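Local coordinates for protein probable mannosyltransferase KTR4 (Saccharomyces cerevisiae, PDB 5A07) that is a probable mannosyltransferase with a GT-A-type fold that holds guanosine-5'-diphosphate and a manganese ion, at residues N261-P266 with N299-K304; P87-L92 with N250-I255; P284-V289 with R330-E335. All coordinates share one frame; numbering follows the deposited sequence.

Interaction 1: N261-P266 with N299-K304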
loop_
_atom_site.group_PDB
_atom_site.type_symbol
_atom_site.label_atom_id
_atom_site.label_comp_id
_atom_site.label_asym_id
_atom_site.label_seq_id
_atom_site.Cartn_x
_atom_site.Cartn_y
_atom_site.Cartn_z
ATOM N N ASN B 261 3.187 -6.174 -4.018
ATOM C CA ASN B 261 3.858 -5.091 -4.777
ATOM C C ASN B 261 3.575 -5.380 -6.240
ATOM O O ASN B 261 3.999 -6.395 -6.752
ATOM C CB ASN B 261 5.357 -5.222 -4.420
ATOM C CG ASN B 261 6.187 -4.054 -4.858
ATOM O OD1 ASN B 261 6.178 -3.644 -6.045
ATOM N ND2 ASN B 261 6.966 -3.531 -3.913
ATOM N N LEU B 262 2.853 -4.496 -6.910
ATOM C CA LEU B 262 2.256 -4.750 -8.189
ATOM C C LEU B 262 2.498 -3.621 -9.216
ATOM O O LEU B 262 2.741 -2.480 -8.878
ATOM C CB LEU B 262 0.699 -4.855 -8.069
ATOM C CG LEU B 262 0.061 -5.847 -7.084
ATOM C CD1 LEU B 262 -1.478 -5.770 -7.158
ATOM C CD2 LEU B 262 0.543 -7.239 -7.386
ATOM N N TYR B 263 2.293 -3.986 -10.446
ATOM C CA TYR B 263 2.154 -3.053 -11.542
ATOM C C TYR B 263 0.698 -2.540 -11.513
ATOM O O TYR B 263 -0.216 -3.266 -11.140
ATOM C CB TYR B 263 2.452 -3.699 -12.869
ATOM C CG TYR B 263 3.915 -3.947 -13.078
ATOM C CD1 TYR B 263 4.537 -5.081 -12.530
ATOM C CD2 TYR B 263 4.696 -3.045 -13.740
ATOM C CE1 TYR B 263 5.917 -5.303 -12.691
ATOM C CE2 TYR B 263 6.107 -3.235 -13.880
ATOM C CZ TYR B 263 6.699 -4.385 -13.360
ATOM O OH TYR B 263 8.078 -4.573 -13.460
ATOM N N ASP B 264 0.509 -1.340 -12.004
ATOM C CA ASP B 264 -0.797 -0.798 -12.140
ATOM C C ASP B 264 -1.234 -0.759 -13.614
ATOM O O ASP B 264 -0.468 -0.938 -14.520
ATOM C CB ASP B 264 -0.833 0.615 -11.555
ATOM C CG ASP B 264 -2.204 0.953 -10.865
ATOM O OD1 ASP B 264 -3.226 0.379 -11.210
ATOM O OD2 ASP B 264 -2.254 1.803 -10.003
ATOM N N SER B 265 -2.519 -0.475 -13.795
ATOM C CA SER B 265 -3.103 -0.242 -15.101
ATOM C C SER B 265 -2.707 1.144 -15.575
ATOM O O SER B 265 -3.115 2.179 -14.981
ATOM C CB SER B 265 -4.638 -0.376 -14.959
ATOM O OG SER B 265 -5.209 0.116 -16.135
ATOM N N PRO B 266 -1.821 1.216 -16.608
ATOM C CA PRO B 266 -1.243 2.521 -16.957
ATOM C C PRO B 266 -2.312 3.572 -17.398
ATOM O O PRO B 266 -2.143 4.739 -17.195
ATOM C CB PRO B 266 -0.319 2.222 -18.137
ATOM C CG PRO B 266 -0.215 0.748 -18.218
ATOM C CD PRO B 266 -1.301 0.111 -17.424
ATOM N N ASN B 299 11.837 -0.806 -16.469
ATOM C CA ASN B 299 11.060 -0.921 -17.684
ATOM C C ASN B 299 11.161 -2.297 -18.269
ATOM O O ASN B 299 10.594 -2.581 -19.340
ATOM C CB ASN B 299 11.564 0.103 -18.736
ATOM C CG ASN B 299 13.053 -0.033 -19.012
ATOM O OD1 ASN B 299 13.860 -0.103 -18.106
ATOM N ND2 ASN B 299 13.413 -0.037 -20.274
ATOM N N SER B 300 11.811 -3.212 -17.568
ATOM C CA SER B 300 12.153 -4.476 -18.193
ATOM C C SER B 300 11.098 -5.585 -18.258
ATOM O O SER B 300 11.205 -6.473 -19.125
ATOM C CB SER B 300 13.433 -5.036 -17.562
ATOM O OG SER B 300 13.307 -5.333 -16.185
ATOM N N GLN B 301 10.155 -5.618 -17.294
ATOM C CA GLN B 301 9.163 -6.624 -17.311
ATOM C C GLN B 301 7.945 -6.199 -18.087
ATOM O O GLN B 301 7.408 -7.032 -18.803
ATOM C CB GLN B 301 8.706 -6.974 -15.890
ATOM C CG GLN B 301 7.755 -8.148 -15.820
ATOM C CD GLN B 301 7.558 -8.607 -14.365
ATOM O OE1 GLN B 301 8.465 -9.162 -13.741
ATOM N NE2 GLN B 301 6.375 -8.377 -13.830
ATOM N N ASN B 302 7.501 -4.965 -17.913
ATOM C CA ASN B 302 6.332 -4.370 -18.602
ATOM C C ASN B 302 6.709 -3.044 -19.259
ATOM O O ASN B 302 6.279 -1.968 -18.840
ATOM C CB ASN B 302 5.172 -4.117 -17.638
ATOM C CG ASN B 302 4.574 -5.371 -17.151
ATOM O OD1 ASN B 302 4.177 -6.221 -17.934
ATOM N ND2 ASN B 302 4.615 -5.570 -15.887
ATOM N N PRO B 303 7.481 -3.122 -20.374
ATOM C CA PRO B 303 7.963 -1.921 -21.021
ATOM C C PRO B 303 6.833 -1.038 -21.564
ATOM O O PRO B 303 6.996 0.189 -21.644
ATOM C CB PRO B 303 8.837 -2.465 -22.179
ATOM C CG PRO B 303 8.525 -3.909 -22.299
ATOM C CD PRO B 303 8.098 -4.339 -20.928
ATOM N N LYS B 304 5.724 -1.633 -21.902
ATOM C CA LYS B 304 4.598 -0.814 -22.419
ATOM C C LYS B 304 4.002 0.031 -21.360
ATOM O O LYS B 304 3.500 1.129 -21.649
ATOM C CB LYS B 304 3.492 -1.688 -22.968
ATOM C CG LYS B 304 3.888 -2.560 -24.128
ATOM C CD LYS B 304 2.843 -3.668 -24.252
ATOM C CE LYS B 304 1.902 -3.446 -25.406
ATOM N NZ LYS B 304 2.264 -4.480 -26.418
HETATM O O HOH W 1 9.051 -3.439 -15.713
#

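Interaction 2: P87-L92 with N250-I255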
loop_
_atom_site.group_PDB
_atom_site.type_symbol
_atom_site.label_atom_id
_atom_site.label_comp_id
_atom_site.label_asym_id
_atom_site.label_seq_id
_atom_site.Cartn_x
_atom_site.Cartn_y
_atom_site.Cartn_z
ATOM N N PRO B 87 10.677 -11.532 12.264
ATOM C CA PRO B 87 11.818 -10.670 11.955
ATOM C C PRO B 87 12.967 -11.027 12.864
ATOM O O PRO B 87 12.750 -11.293 14.060
ATOM C CB PRO B 87 11.293 -9.297 12.247
ATOM C CG PRO B 87 9.832 -9.403 12.008
ATOM C CD PRO B 87 9.476 -10.741 12.508
ATOM N N LYS B 88 14.171 -11.015 12.309
ATOM C CA LYS B 88 15.394 -11.384 13.061
ATOM C C LYS B 88 15.986 -10.150 13.700
ATOM O O LYS B 88 16.975 -9.594 13.221
ATOM C CB LYS B 88 16.358 -12.033 12.094
ATOM C CG LYS B 88 15.800 -13.371 11.680
ATOM C CD LYS B 88 16.702 -13.951 10.648
ATOM C CE LYS B 88 16.671 -15.444 10.752
ATOM N NZ LYS B 88 17.745 -15.968 9.873
ATOM N N VAL B 89 15.319 -9.659 14.723
ATOM C CA VAL B 89 15.723 -8.501 15.451
ATOM C C VAL B 89 15.599 -8.905 16.886
ATOM O O VAL B 89 14.846 -9.804 17.219
ATOM C CB VAL B 89 14.872 -7.217 15.192
ATOM C CG1 VAL B 89 15.030 -6.774 13.760
ATOM C CG2 VAL B 89 13.386 -7.410 15.526
ATOM N N ASP B 90 16.300 -8.237 17.779
ATOM C CA ASP B 90 16.280 -8.707 19.178
ATOM C C ASP B 90 15.254 -7.932 20.050
ATOM O O ASP B 90 15.170 -8.148 21.246
ATOM C CB ASP B 90 17.706 -8.639 19.789
ATOM C CG ASP B 90 18.335 -7.240 19.668
ATOM O OD1 ASP B 90 17.599 -6.231 19.472
ATOM O OD2 ASP B 90 19.574 -7.143 19.763
ATOM N N ASN B 91 14.497 -7.033 19.459
ATOM C CA ASN B 91 13.705 -6.130 20.243
ATOM C C ASN B 91 12.182 -6.417 20.157
ATOM O O ASN B 91 11.403 -5.519 20.353
ATOM C CB ASN B 91 14.073 -4.706 19.797
ATOM C CG ASN B 91 13.884 -4.450 18.281
ATOM O OD1 ASN B 91 12.986 -4.959 17.617
ATOM N ND2 ASN B 91 14.680 -3.538 17.767
ATOM N N LEU B 92 11.770 -7.616 19.729
ATOM C CA LEU B 92 10.331 -7.887 19.495
ATOM C C LEU B 92 9.523 -7.799 20.781
ATOM O O LEU B 92 9.964 -8.307 21.815
ATOM C CB LEU B 92 10.148 -9.269 18.867
ATOM C CG LEU B 92 10.713 -9.414 17.435
ATOM C CD1 LEU B 92 10.387 -10.770 16.895
ATOM C CD2 LEU B 92 10.184 -8.325 16.507
ATOM N N ASN B 250 8.047 0.980 15.090
ATOM C CA ASN B 250 8.605 2.078 15.844
ATOM C C ASN B 250 10.048 1.782 16.263
ATOM O O ASN B 250 10.952 2.607 16.050
ATOM C CB ASN B 250 7.762 2.320 17.098
ATOM C CG ASN B 250 8.112 3.618 17.742
ATOM O OD1 ASN B 250 7.778 4.668 17.257
ATOM N ND2 ASN B 250 8.887 3.536 18.778
ATOM N N LYS B 251 10.274 0.615 16.867
ATOM C CA LYS B 251 11.577 0.262 17.327
ATOM C C LYS B 251 12.610 0.102 16.204
ATOM O O LYS B 251 13.780 0.260 16.456
ATOM C CB LYS B 251 11.520 -1.008 18.180
ATOM C CG LYS B 251 12.696 -1.194 19.068
ATOM C CD LYS B 251 12.784 -0.153 20.206
ATOM C CE LYS B 251 14.198 -0.072 20.800
ATOM N NZ LYS B 251 14.605 -1.392 21.357
ATOM N N ASN B 252 12.210 -0.228 14.984
ATOM C CA ASN B 252 13.140 -0.412 13.882
ATOM C C ASN B 252 13.083 0.690 12.816
ATOM O O ASN B 252 13.547 0.515 11.708
ATOM C CB ASN B 252 12.955 -1.825 13.315
ATOM C CG ASN B 252 13.290 -2.884 14.347
ATOM O OD1 ASN B 252 14.453 -3.183 14.574
ATOM N ND2 ASN B 252 12.277 -3.361 15.111
ATOM N N ASP B 253 12.461 1.809 13.169
ATOM C CA ASP B 253 12.353 2.999 12.325
ATOM C C ASP B 253 11.780 2.744 10.948
ATOM O O ASP B 253 12.242 3.275 9.957
ATOM C CB ASP B 253 13.717 3.742 12.264
ATOM C CG ASP B 253 14.113 4.308 13.654
ATOM O OD1 ASP B 253 13.208 4.767 14.385
ATOM O OD2 ASP B 253 15.288 4.235 14.009
ATOM N N LYS B 254 10.688 1.969 10.897
ATOM C CA LYS B 254 9.981 1.757 9.690
ATOM C C LYS B 254 8.771 2.645 9.617
ATOM O O LYS B 254 7.976 2.718 10.550
ATOM C CB LYS B 254 9.557 0.290 9.557
ATOM C CG LYS B 254 10.685 -0.677 9.809
ATOM C CD LYS B 254 11.828 -0.516 8.844
ATOM C CE LYS B 254 12.876 -1.604 9.147
ATOM N NZ LYS B 254 13.997 -1.292 8.250
ATOM N N ILE B 255 8.619 3.292 8.483
ATOM C CA ILE B 255 7.470 4.163 8.285
ATOM C C ILE B 255 6.338 3.532 7.492
ATOM O O ILE B 255 5.287 4.118 7.351
ATOM C CB ILE B 255 7.876 5.462 7.575
ATOM C CG1 ILE B 255 8.401 5.215 6.186
ATOM C CG2 ILE B 255 8.862 6.244 8.495
ATOM C CD1 ILE B 255 8.499 6.458 5.276
#

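Interaction 3: P284-V289 with R330-E335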
loop_
_atom_site.group_PDB
_atom_site.type_symbol
_atom_site.label_atom_id
_atom_site.label_comp_id
_atom_site.label_asym_id
_atom_site.label_seq_id
_atom_site.Cartn_x
_atom_site.Cartn_y
_atom_site.Cartn_z
ATOM N N PRO B 284 13.207 19.960 -5.296
ATOM C CA PRO B 284 14.263 18.942 -5.198
ATOM C C PRO B 284 14.681 18.575 -3.818
ATOM O O PRO B 284 15.149 17.432 -3.596
ATOM C CB PRO B 284 15.476 19.568 -5.913
ATOM C CG PRO B 284 15.134 20.980 -6.153
ATOM C CD PRO B 284 13.642 21.177 -6.008
ATOM N N ASN B 285 14.569 19.523 -2.892
ATOM C CA ASN B 285 14.922 19.298 -1.510
ATOM C C ASN B 285 14.020 18.199 -0.830
ATOM O O ASN B 285 14.384 17.688 0.178
ATOM C CB ASN B 285 14.761 20.589 -0.723
ATOM C CG ASN B 285 13.409 21.307 -1.033
ATOM O OD1 ASN B 285 13.090 21.661 -2.208
ATOM N ND2 ASN B 285 12.599 21.521 0.012
ATOM N N TYR B 286 12.871 17.888 -1.401
ATOM C CA TYR B 286 11.982 16.837 -0.826
ATOM C C TYR B 286 12.481 15.441 -1.181
ATOM O O TYR B 286 12.145 14.494 -0.494
ATOM C CB TYR B 286 10.542 17.016 -1.335
ATOM C CG TYR B 286 9.838 18.248 -0.825
ATOM C CD1 TYR B 286 10.253 18.916 0.294
ATOM C CD2 TYR B 286 8.718 18.704 -1.468
ATOM C CE1 TYR B 286 9.540 20.047 0.765
ATOM C CE2 TYR B 286 8.024 19.796 -1.013
ATOM C CZ TYR B 286 8.440 20.431 0.115
ATOM O OH TYR B 286 7.753 21.524 0.500
ATOM N N LEU B 287 13.266 15.324 -2.253
ATOM C CA LEU B 287 13.885 14.049 -2.621
ATOM C C LEU B 287 14.755 13.448 -1.504
ATOM O O LEU B 287 15.518 14.150 -0.889
ATOM C CB LEU B 287 14.700 14.169 -3.922
ATOM C CG LEU B 287 13.891 14.429 -5.179
ATOM C CD1 LEU B 287 14.829 14.794 -6.317
ATOM C CD2 LEU B 287 13.108 13.189 -5.571
ATOM N N ASN B 288 14.609 12.147 -1.198
ATOM C CA ASN B 288 15.530 11.425 -0.315
ATOM C C ASN B 288 16.591 10.764 -1.126
ATOM O O ASN B 288 16.287 10.151 -2.165
ATOM C CB ASN B 288 14.807 10.360 0.529
ATOM C CG ASN B 288 15.686 9.772 1.586
ATOM O OD1 ASN B 288 16.510 8.920 1.335
ATOM N ND2 ASN B 288 15.540 10.253 2.765
ATOM N N VAL B 289 17.854 10.875 -0.704
ATOM C CA VAL B 289 18.953 10.391 -1.555
ATOM C C VAL B 289 18.968 8.868 -1.608
ATOM O O VAL B 289 19.548 8.306 -2.506
ATOM C CB VAL B 289 20.367 10.927 -1.135
ATOM C CG1 VAL B 289 20.354 12.459 -1.201
ATOM C CG2 VAL B 289 20.741 10.493 0.268
ATOM N N ARG B 330 1.718 13.153 7.248
ATOM C CA ARG B 330 1.517 14.490 7.797
ATOM C C ARG B 330 2.698 15.458 7.519
ATOM O O ARG B 330 2.592 16.633 7.850
ATOM C CB ARG B 330 1.255 14.374 9.273
ATOM C CG ARG B 330 -0.112 13.755 9.564
ATOM C CD ARG B 330 -0.232 13.361 11.039
ATOM N NE ARG B 330 -1.607 12.860 11.231
ATOM C CZ ARG B 330 -1.997 12.091 12.232
ATOM N NH1 ARG B 330 -1.149 11.640 13.077
ATOM N NH2 ARG B 330 -3.242 11.694 12.305
ATOM N N SER B 331 3.807 14.947 6.992
ATOM C CA SER B 331 5.044 15.694 6.760
ATOM C C SER B 331 4.916 16.549 5.558
ATOM O O SER B 331 4.056 16.369 4.710
ATOM C CB SER B 331 6.242 14.717 6.565
ATOM O OG SER B 331 6.215 14.077 5.252
ATOM N N GLU B 332 5.781 17.571 5.474
ATOM C CA GLU B 332 5.625 18.613 4.454
ATOM C C GLU B 332 5.702 18.076 3.066
ATOM O O GLU B 332 4.856 18.381 2.229
ATOM C CB GLU B 332 6.669 19.735 4.668
ATOM C CG GLU B 332 6.551 20.793 3.571
ATOM C CD GLU B 332 7.696 21.820 3.622
ATOM O OE1 GLU B 332 8.250 22.071 4.688
ATOM O OE2 GLU B 332 8.081 22.323 2.548
ATOM N N PRO B 333 6.653 17.166 2.767
ATOM C CA PRO B 333 6.706 16.717 1.395
ATOM C C PRO B 333 5.444 15.991 0.920
ATOM O O PRO B 333 4.956 16.197 -0.214
ATOM C CB PRO B 333 7.907 15.774 1.376
ATOM C CG PRO B 333 8.693 16.087 2.575
ATOM C CD PRO B 333 7.748 16.632 3.579
ATOM N N TYR B 334 4.901 15.136 1.790
ATOM C CA TYR B 334 3.686 14.361 1.424
ATOM C C TYR B 334 2.517 15.320 1.254
ATOM O O TYR B 334 1.798 15.273 0.255
ATOM C CB TYR B 334 3.333 13.302 2.480
ATOM C CG TYR B 334 2.308 12.349 1.946
ATOM C CD1 TYR B 334 2.697 11.228 1.234
ATOM C CD2 TYR B 334 0.938 12.568 2.117
ATOM C CE1 TYR B 334 1.751 10.332 0.706
ATOM C CE2 TYR B 334 0.002 11.704 1.593
ATOM C CZ TYR B 334 0.393 10.597 0.868
ATOM O OH TYR B 334 -0.531 9.723 0.346
ATOM N N GLU B 335 2.314 16.189 2.223
ATOM C CA GLU B 335 1.162 17.130 2.144
ATOM C C GLU B 335 1.227 18.086 0.951
ATOM O O GLU B 335 0.224 18.335 0.256
ATOM C CB GLU B 335 1.068 17.916 3.422
ATOM C CG GLU B 335 0.842 17.057 4.674
ATOM C CD GLU B 335 -0.610 16.634 4.832
ATOM O OE1 GLU B 335 -1.236 16.178 3.830
ATOM O OE2 GLU B 335 -1.124 16.777 5.976
#

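Interaction 1: N261-P266 with N299-K304
One face of the Tyr263 ring carries the side-chain amide of Asn302, whose ND2 hangs 3.1 Å above the plane, over the ring centre. The amide plane stands at 84° to the ring, and the nitrogen, not the carbonyl carbon, is the part nearest the ring. Gln301 reaches the same ring obliquely, with NE2 3.3 Å from Tyr263 CE1 and its amide turned 40° from the ring plane. The segment of Tyr263 carries part of strand 256-262 in the large mixed sheet of this GT-A-type fold, and Asn302 is the N-cap residue of helix 303-308, so the contact joins the region of a sheet strand to a helix start.

Both amides are steered from outside the pair: Asn302 ND2 and Gln301 NE2 each donate to the carbonyl of Asn414, and Gln301 OE1 accepts from Asn72 ND2 of helix 65-80. Gln301 NE2 also donates to Asn416 O, and these bonds, more than the ring, probably set where the nitrogens lie. Gln301 has CG anti to its own N (chi1 -174°) and runs extended from there, which carries the amide across to CE1 of the tyrosine, while its CB lies 3.5 Å from Tyr263 OH. The hydroxyl itself is bound by a water at 2.7 Å, and that water accepts the backbone N-H of Asn302, 3.1 Å from Asn302 N to the water oxygen.

Interaction 2: P87-L92 with N250-I255
Asn91 and Asn252 join their side-chain amides through two hydrogen bonds running in opposite senses. Asn252 ND2 donates to Asn91 OD1 over 3.1 Å with a nearly straight N-H...O angle of 171°, and Asn91 ND2 returns the bond to Asn252 OD1 at 3.2 Å. Each acceptor lies close to the plane of the amide that donates to it, yet the two amides are twisted 51° apart. The twist shows at the acceptors: the donor to Asn91 OD1 is only tilted from the carbonyl plane, whereas the donor to Asn252 OD1 stands well above it. Asn252 ND2 also donates to the carbonyl of Phe248, which ties the amide back to its own helix.

Asn252 comes directly after helix 245-251, whose end is a Schellman motif with Asp253, at positive phi, as the C-prime residue. The partner segment is part of the loop between helix 65-80 and strand 105-110, so the paired amides fasten this loop to a helix C-terminus at the surface.

Around the pair the packing is mostly against the aliphatic part of Lys251. Its chain, bent at chi2 (68°) and again at chi4, lays CG 3.3 Å from Asn91 ND2, and its NZ comes within 3.7 Å of Asn91 CB. From the loop side, Val89 sets CG1 3.7 Å from Asn252 OD1 and also rests on Phe248.

Because each amide both gives and accepts, the pair needs no charge to hold together, and the two bonds together limit rotation of either group about its last torsion.

Interaction 3: P284-V289 with R330-E335
Tyr286 lays one face of its ring on Pro333 in a CH-pi contact. Pro333 CA sits 4.0 Å from the ring centroid and only 8° off the ring normal, so its C-H side lies squarely over the aromatic face. CB of the proline continues the apolar contact toward the root of the tyrosine, 3.8 Å from Tyr286 CG, and Pro333 CG follows at 4.0 Å from Tyr286 CD1. At the ring edge the carboxylate of Glu332 comes up beside the phenol, its plane at 90° to the ring. The modelled approach of its OE2 to the hydroxyl is too close to be trusted, so the detail of that polar end remains doubtful.

As modelled, Glu332 has CG anti to its N (chi1 178°) and stays extended, which aims its carboxylate at the phenol end, while Pro333, in the first turn of the helix, lies against the face. Tyr286 itself is set by a short 3-10 turn, 284-286, closed by the bond from Leu287 N to Pro284 O, and its ring meets that of His283 with the planes nearly parallel. In the partner segment, Ser331 occupies the N-cap position of helix 332-344, and Glu335 N bonds to Ser331 O in the first turn.

The contact thus joins the loop after helix 272-282 to the first turn of helix 332-344. Phe365 of helix 354-365 touches both Tyr286 and Pro333, and Leu287, pointing away from the contact, packs on helices 354-365 and 43-53.

Interaction 1 is the buried contact of the three, interaction 3 is partly buried and interaction 2 lies at the surface. Their chemistry follows that order only in part: a tyrosine ring is central to both interactions 1 and 3, receiving amide nitrogens in the first and a proline in the other, whereas interaction 2 relies on direct side-chain hydrogen bonds. Interactions 1 and 3 each involve the start of a helix, interaction 2 the end of one. Helix 245-251 of interaction 2 leads along the chain into strand 256-262 of interaction 1. Segments of interactions 1 and 3 alternate in sequence, yet their centres lie 25 Å apart, and no two of the contacts touch.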